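Local coordinates for protein transcriptional regulator (Saccharomonospora viridis, PDB 4KWA) that probably acts as a TetR-family transcriptional repressor that binds DNA, this piece of a longer protein joining the helix-turn-helix domain to a C-terminal domain holding choline, at residues A[160-163]-A[164-167]; A[175-178]-A[179-182]; A[134-137]-A[138-141]. All coordinates share one frame; numbering follows the deposited sequence.

Interaction 1. Residues A[160-163]-A[164-167]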
# COMPACT_ATOMS: atom_id res chain seq x y z
N ASP A 160 -6.14 4.02 -1.08
CA ASP A 160 -5.02 3.15 -0.57
C ASP A 160 -3.71 3.94 -0.25
O ASP A 160 -3.09 3.76 0.78
CB ASP A 160 -4.75 2.05 -1.59
CG ASP A 160 -5.80 1.01 -1.61
OD1 ASP A 160 -6.56 0.90 -0.66
OD2 ASP A 160 -5.83 0.27 -2.54
N GLY A 161 -3.34 4.85 -1.12
CA GLY A 161 -2.22 5.69 -0.90
C GLY A 161 -2.27 6.59 0.33
O GLY A 161 -1.29 6.79 1.05
N LEU A 162 -3.41 7.19 0.52
CA LEU A 162 -3.65 8.04 1.68
C LEU A 162 -3.64 7.20 2.88
O LEU A 162 -3.02 7.62 3.90
CB LEU A 162 -4.99 8.82 1.51
CG LEU A 162 -4.96 9.90 0.40
CD1 LEU A 162 -6.42 10.32 0.24
CD2 LEU A 162 -4.09 11.07 0.86
N GLY A 163 -4.15 5.97 2.83
CA GLY A 163 -4.15 5.16 4.05
C GLY A 163 -2.82 4.78 4.56
O GLY A 163 -2.54 4.75 5.74
N ILE A 164 -1.93 4.53 3.59
CA ILE A 164 -0.56 4.27 3.86
C ILE A 164 0.06 5.45 4.57
O ILE A 164 0.77 5.25 5.56
CB ILE A 164 0.22 3.89 2.56
CG1 ILE A 164 -0.34 2.66 1.91
CG2 ILE A 164 1.73 3.69 2.87
CD1 ILE A 164 0.06 2.50 0.45
N GLN A 165 -0.14 6.66 4.05
CA GLN A 165 0.40 7.85 4.63
C GLN A 165 -0.12 7.94 6.12
O GLN A 165 0.68 8.24 7.05
CB GLN A 165 0.06 9.06 3.76
CG GLN A 165 0.64 8.99 2.36
CD GLN A 165 0.22 10.16 1.49
OE1 GLN A 165 -0.32 11.14 2.00
NE2 GLN A 165 0.54 10.09 0.17
N VAL A 166 -1.39 7.60 6.37
CA VAL A 166 -1.84 7.59 7.76
C VAL A 166 -1.15 6.55 8.62
O VAL A 166 -0.57 6.88 9.68
CB VAL A 166 -3.39 7.46 7.84
CG1 VAL A 166 -3.87 7.39 9.30
CG2 VAL A 166 -4.05 8.58 7.00
N LEU A 167 -1.18 5.31 8.18
CA LEU A 167 -0.55 4.21 8.95
C LEU A 167 0.96 4.28 9.22
O LEU A 167 1.41 3.93 10.35
CB LEU A 167 -0.94 2.85 8.46
CG LEU A 167 -2.26 2.29 9.03
CD1 LEU A 167 -3.50 2.96 8.48
CD2 LEU A 167 -2.37 0.80 8.74
O HOH W 1 1.28 6.93 0.03
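Asp160 O accepts a 3.1 Å hydrogen bond from Ile164 N. Ile164 CG1 also rests against that carbonyl, 3.2 Å from Asp160 O, because this branch lies anti to its own carbonyl carbon (chi1 -60°) and so runs back toward the preceding turn. The Asp160 carboxylate has another task: it lines the pocket of the bound choline ion together with Gln88 and Trp99. Gly161 O is gripped twice, accepting from Gln165 N in the regular helical pattern and from a water 2.8 Å away. The same water accepts from Gln165 NE2 at 3.2 Å, tying the side-chain amide to the backbone one turn earlier. With Lys170 NZ bonded to Gln165 OE1, both ends of the amide have partners that should fix its rotation. Leu162 O accepts from Val166 N, while the leucine side chain crosses that of Gln165 at a slant, CD2 lying 3.9 Å from Gln165 OE1. Gly163 O receives a straight bond from Leu167 N, 2.8 Å long at 178°, and Leu167 CD1 tucks against the same oxygen. This buried part of helix 148-168 belongs to the ligand-binding domain: Leu162 and Val166 pack on helix 175-190, Ile164 and Leu167 on helix 94-109, and Leu162, Ile164, Gln165 and Leu167 also meet the second subunit.

Interaction 2. Residues A[175-178]-A[179-182]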
# COMPACT_ATOMS: atom_id res chain seq x y z
N VAL A 175 -6.34 10.75 10.21
CA VAL A 175 -7.59 10.30 9.55
C VAL A 175 -8.40 11.56 9.12
O VAL A 175 -9.05 11.56 8.09
CB VAL A 175 -8.46 9.46 10.51
CG1 VAL A 175 -9.82 9.15 9.91
CG2 VAL A 175 -7.78 8.16 10.90
N ASP A 176 -8.49 12.63 9.97
CA ASP A 176 -9.23 13.85 9.60
C ASP A 176 -8.69 14.45 8.32
O ASP A 176 -9.44 14.85 7.44
CB ASP A 176 -9.17 14.93 10.72
CG ASP A 176 -10.01 14.56 11.97
OD1 ASP A 176 -11.03 13.87 11.88
OD2 ASP A 176 -9.67 15.04 13.06
N HIS A 177 -7.36 14.44 8.15
CA HIS A 177 -6.75 15.03 6.92
C HIS A 177 -7.09 14.19 5.68
O HIS A 177 -7.43 14.72 4.65
CB HIS A 177 -5.28 15.30 7.12
CG HIS A 177 -5.02 16.39 8.14
ND1 HIS A 177 -4.39 16.16 9.35
CD2 HIS A 177 -5.37 17.71 8.15
CE1 HIS A 177 -4.31 17.29 10.03
NE2 HIS A 177 -4.90 18.25 9.32
N MSE A 178 -7.05 12.87 5.84
CA MSE A 178 -7.41 11.96 4.75
C MSE A 178 -8.87 12.17 4.34
O MSE A 178 -9.25 12.15 3.14
CB MSE A 178 -7.17 10.51 5.29
CG MSE A 178 -7.74 9.50 4.33
SE MSE A 178 -7.01 7.72 4.80
CE MSE A 178 -7.89 6.70 3.44
N ARG A 179 -9.72 12.27 5.33
CA ARG A 179 -11.14 12.53 5.12
C ARG A 179 -11.34 13.80 4.33
O ARG A 179 -12.05 13.78 3.37
CB ARG A 179 -11.94 12.60 6.42
CG ARG A 179 -13.43 12.69 6.21
CD ARG A 179 -14.23 12.84 7.49
NE ARG A 179 -14.18 11.67 8.33
CZ ARG A 179 -13.54 11.59 9.48
NH1 ARG A 179 -12.88 12.60 9.96
NH2 ARG A 179 -13.55 10.48 10.16
N GLN A 180 -10.69 14.87 4.75
CA GLN A 180 -10.73 16.18 4.06
C GLN A 180 -10.21 16.11 2.60
O GLN A 180 -10.86 16.58 1.67
CB GLN A 180 -9.90 17.23 4.85
CG GLN A 180 -10.25 18.67 4.40
CD GLN A 180 -9.76 19.75 5.37
OE1 GLN A 180 -10.38 20.81 5.50
NE2 GLN A 180 -8.69 19.46 6.08
N HIS A 181 -9.06 15.47 2.43
CA HIS A 181 -8.52 15.30 1.09
C HIS A 181 -9.49 14.56 0.15
O HIS A 181 -9.68 14.91 -1.02
CB HIS A 181 -7.15 14.56 1.20
CG HIS A 181 -6.42 14.53 -0.11
ND1 HIS A 181 -5.36 15.39 -0.39
CD2 HIS A 181 -6.71 13.91 -1.28
CE1 HIS A 181 -5.00 15.23 -1.65
NE2 HIS A 181 -5.77 14.32 -2.20
N LEU A 182 -10.06 13.45 0.62
CA LEU A 182 -10.97 12.64 -0.17
C LEU A 182 -12.31 13.38 -0.47
O LEU A 182 -12.78 13.34 -1.59
CB LEU A 182 -11.24 11.30 0.53
CG LEU A 182 -10.11 10.26 0.46
CD1 LEU A 182 -10.34 9.09 1.42
CD2 LEU A 182 -9.94 9.81 -0.98
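Asp176 and Arg179 form the salt bridge of this turn, a worked example of an i to i+3 ion pair at the start of a helix. Arg179 NH1 approaches Asp176 OD1 to 3.0 Å on the anti lone pair, and the oxygen lies in the guanidinium plane. The bond is nonetheless bent, to 131° at the hydrogen, and carboxylate and guanidinium are turned 51° apart. A kink at chi3 (-68°) swings the arginine's end back along the helix; there Glu86 makes a second salt bridge, to NE, leaving the cation shared between two acids. The Val175 side chain crosses that of Arg179 obliquely, CG1 lying 4.0 Å from Arg179 NH2. Four regular backbone bonds link the two halves, from Arg179 N to Val175 O through Leu182 N to Met178 O. On the buried flank the extended selenomethionine Met178 runs alongside Leu182, pointing the same way, with its CG 3.9 Å from Leu182 CD1. Met178 and Leu182 seat helix 175-190 against helix 148-168, and His181 turns its ring to the second subunit, bonding Glu150 and Arg154 of that chain.

Interaction 3. Residues A[134-137]-A[138-141]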
# COMPACT_ATOMS: atom_id res chain seq x y z
N ILE A 134 -20.82 5.94 -9.01
CA ILE A 134 -20.53 7.00 -9.95
C ILE A 134 -21.58 7.07 -11.04
O ILE A 134 -22.11 8.17 -11.26
CB ILE A 134 -19.08 6.89 -10.48
CG1 ILE A 134 -18.14 7.18 -9.30
CG2 ILE A 134 -18.84 7.86 -11.60
CD1 ILE A 134 -16.72 6.68 -9.53
N ARG A 135 -21.91 5.94 -11.70
CA ARG A 135 -22.91 5.96 -12.76
C ARG A 135 -24.31 6.33 -12.22
O ARG A 135 -25.12 6.96 -12.87
CB ARG A 135 -22.94 4.58 -13.47
CG ARG A 135 -21.61 4.26 -14.11
CD ARG A 135 -21.65 2.89 -14.81
NE ARG A 135 -20.37 2.37 -15.30
CZ ARG A 135 -19.74 1.35 -14.71
NH1 ARG A 135 -20.32 0.67 -13.65
NH2 ARG A 135 -18.63 0.92 -15.22
N THR A 136 -24.62 5.99 -10.98
CA THR A 136 -25.93 6.47 -10.48
C THR A 136 -25.94 8.02 -10.33
O THR A 136 -26.94 8.67 -10.71
CB THR A 136 -26.30 5.79 -9.14
OG1 THR A 136 -26.27 4.38 -9.27
CG2 THR A 136 -27.67 6.16 -8.64
N GLY A 137 -24.92 8.58 -9.70
CA GLY A 137 -24.82 10.05 -9.50
C GLY A 137 -24.80 10.76 -10.85
O GLY A 137 -25.27 11.91 -10.99
N GLN A 138 -24.23 10.09 -11.87
CA GLN A 138 -24.22 10.63 -13.20
C GLN A 138 -25.63 10.68 -13.71
O GLN A 138 -26.05 11.73 -14.22
CB GLN A 138 -23.32 9.83 -14.13
CG GLN A 138 -21.86 10.13 -13.87
CD GLN A 138 -20.87 9.23 -14.64
OE1 GLN A 138 -21.19 8.10 -15.05
NE2 GLN A 138 -19.69 9.68 -14.74
N LYS A 139 -26.37 9.58 -13.57
CA LYS A 139 -27.80 9.55 -14.03
C LYS A 139 -28.69 10.57 -13.27
O LYS A 139 -29.62 11.21 -13.83
CB LYS A 139 -28.38 8.16 -13.93
CG LYS A 139 -29.75 8.00 -14.62
CD LYS A 139 -30.29 6.56 -14.71
CE LYS A 139 -30.60 5.85 -13.38
NZ LYS A 139 -29.46 5.27 -12.60
N GLN A 140 -28.45 10.68 -11.96
CA GLN A 140 -29.16 11.63 -11.09
C GLN A 140 -28.78 13.12 -11.41
O GLN A 140 -29.41 14.04 -10.88
CB GLN A 140 -28.82 11.31 -9.60
CG GLN A 140 -29.42 9.99 -9.10
CD GLN A 140 -29.16 9.74 -7.61
OE1 GLN A 140 -28.41 10.46 -6.99
NE2 GLN A 140 -29.81 8.76 -7.05
N GLY A 141 -27.71 13.33 -12.17
CA GLY A 141 -27.20 14.64 -12.57
C GLY A 141 -26.38 15.34 -11.51
O GLY A 141 -26.14 16.55 -11.58
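Gln138 N donates to Ile134 O over 2.9 Å, and two further i to i+4 bonds follow, Lys139 N to Arg135 O and Gln140 N to Thr136 O. Regular helix then gives way at Gly141, which takes a positive phi of 80°; its N turns back to Gln138 O at 3.1 Å, and Gly137 is backbone hydrogen-bonded to Phe143 beyond the glycine. Two glutamines carry most of the side-chain contact, one crossing its neighbour and the other running alongside. Gln138 has CG anti to its carbonyl carbon (chi1 -76°), which lays the extended chain back over the previous turn. There its amide crosses the Ile134 side chain, NE2 lying 3.7 Å from Ile134 CG2, while Gln138 OE1 comes 3.6 Å from Arg135 CA. The NE2 group reaches onward to the carbonyls of Arg144 and Gln146, in the loop that follows. Gln140 runs side by side with Thr136, its NE2 3.7 Å from Thr136 CG2. Its amide meets the backbone where helix 77-86 begins, giving NE2 to Ala75 O just before it and taking the N-H of Ala77 at OE1. The Thr136 hydroxyl bonds to Met132 O, within its own helix. Arg135 makes a salt bridge to Asp149, and Ile134 packs on Ala148 and Leu151, both joining this end to helix 148-168. The backbone forms a Schellman motif, the C-terminal cap in which a glycine of positive phi closes helix 113-139.

In the fold
All three are local contacts along helices of the C-terminal, BetI-like domain, the third at a helix end, yet each reflects its place. Interaction 1 is wholly buried, between neighbouring helices and the second subunit, and reaches the choline pocket; its chemistry is backbone bonding, apolar packing and one ordered water. Interaction 2, 10 Å away between centres, touches it directly: Leu162 CD1 lies 3.7 Å from Leu182 CG, so helices 148-168 and 175-190 pack against each other there, while an ion pair occupies the outer face. Interaction 3 stands apart at the far end of helix 113-139, about 14 Å from interaction 1 at the nearest atoms, where glutamines at the surface bond to backbone groups of neighbouring parts of the chain.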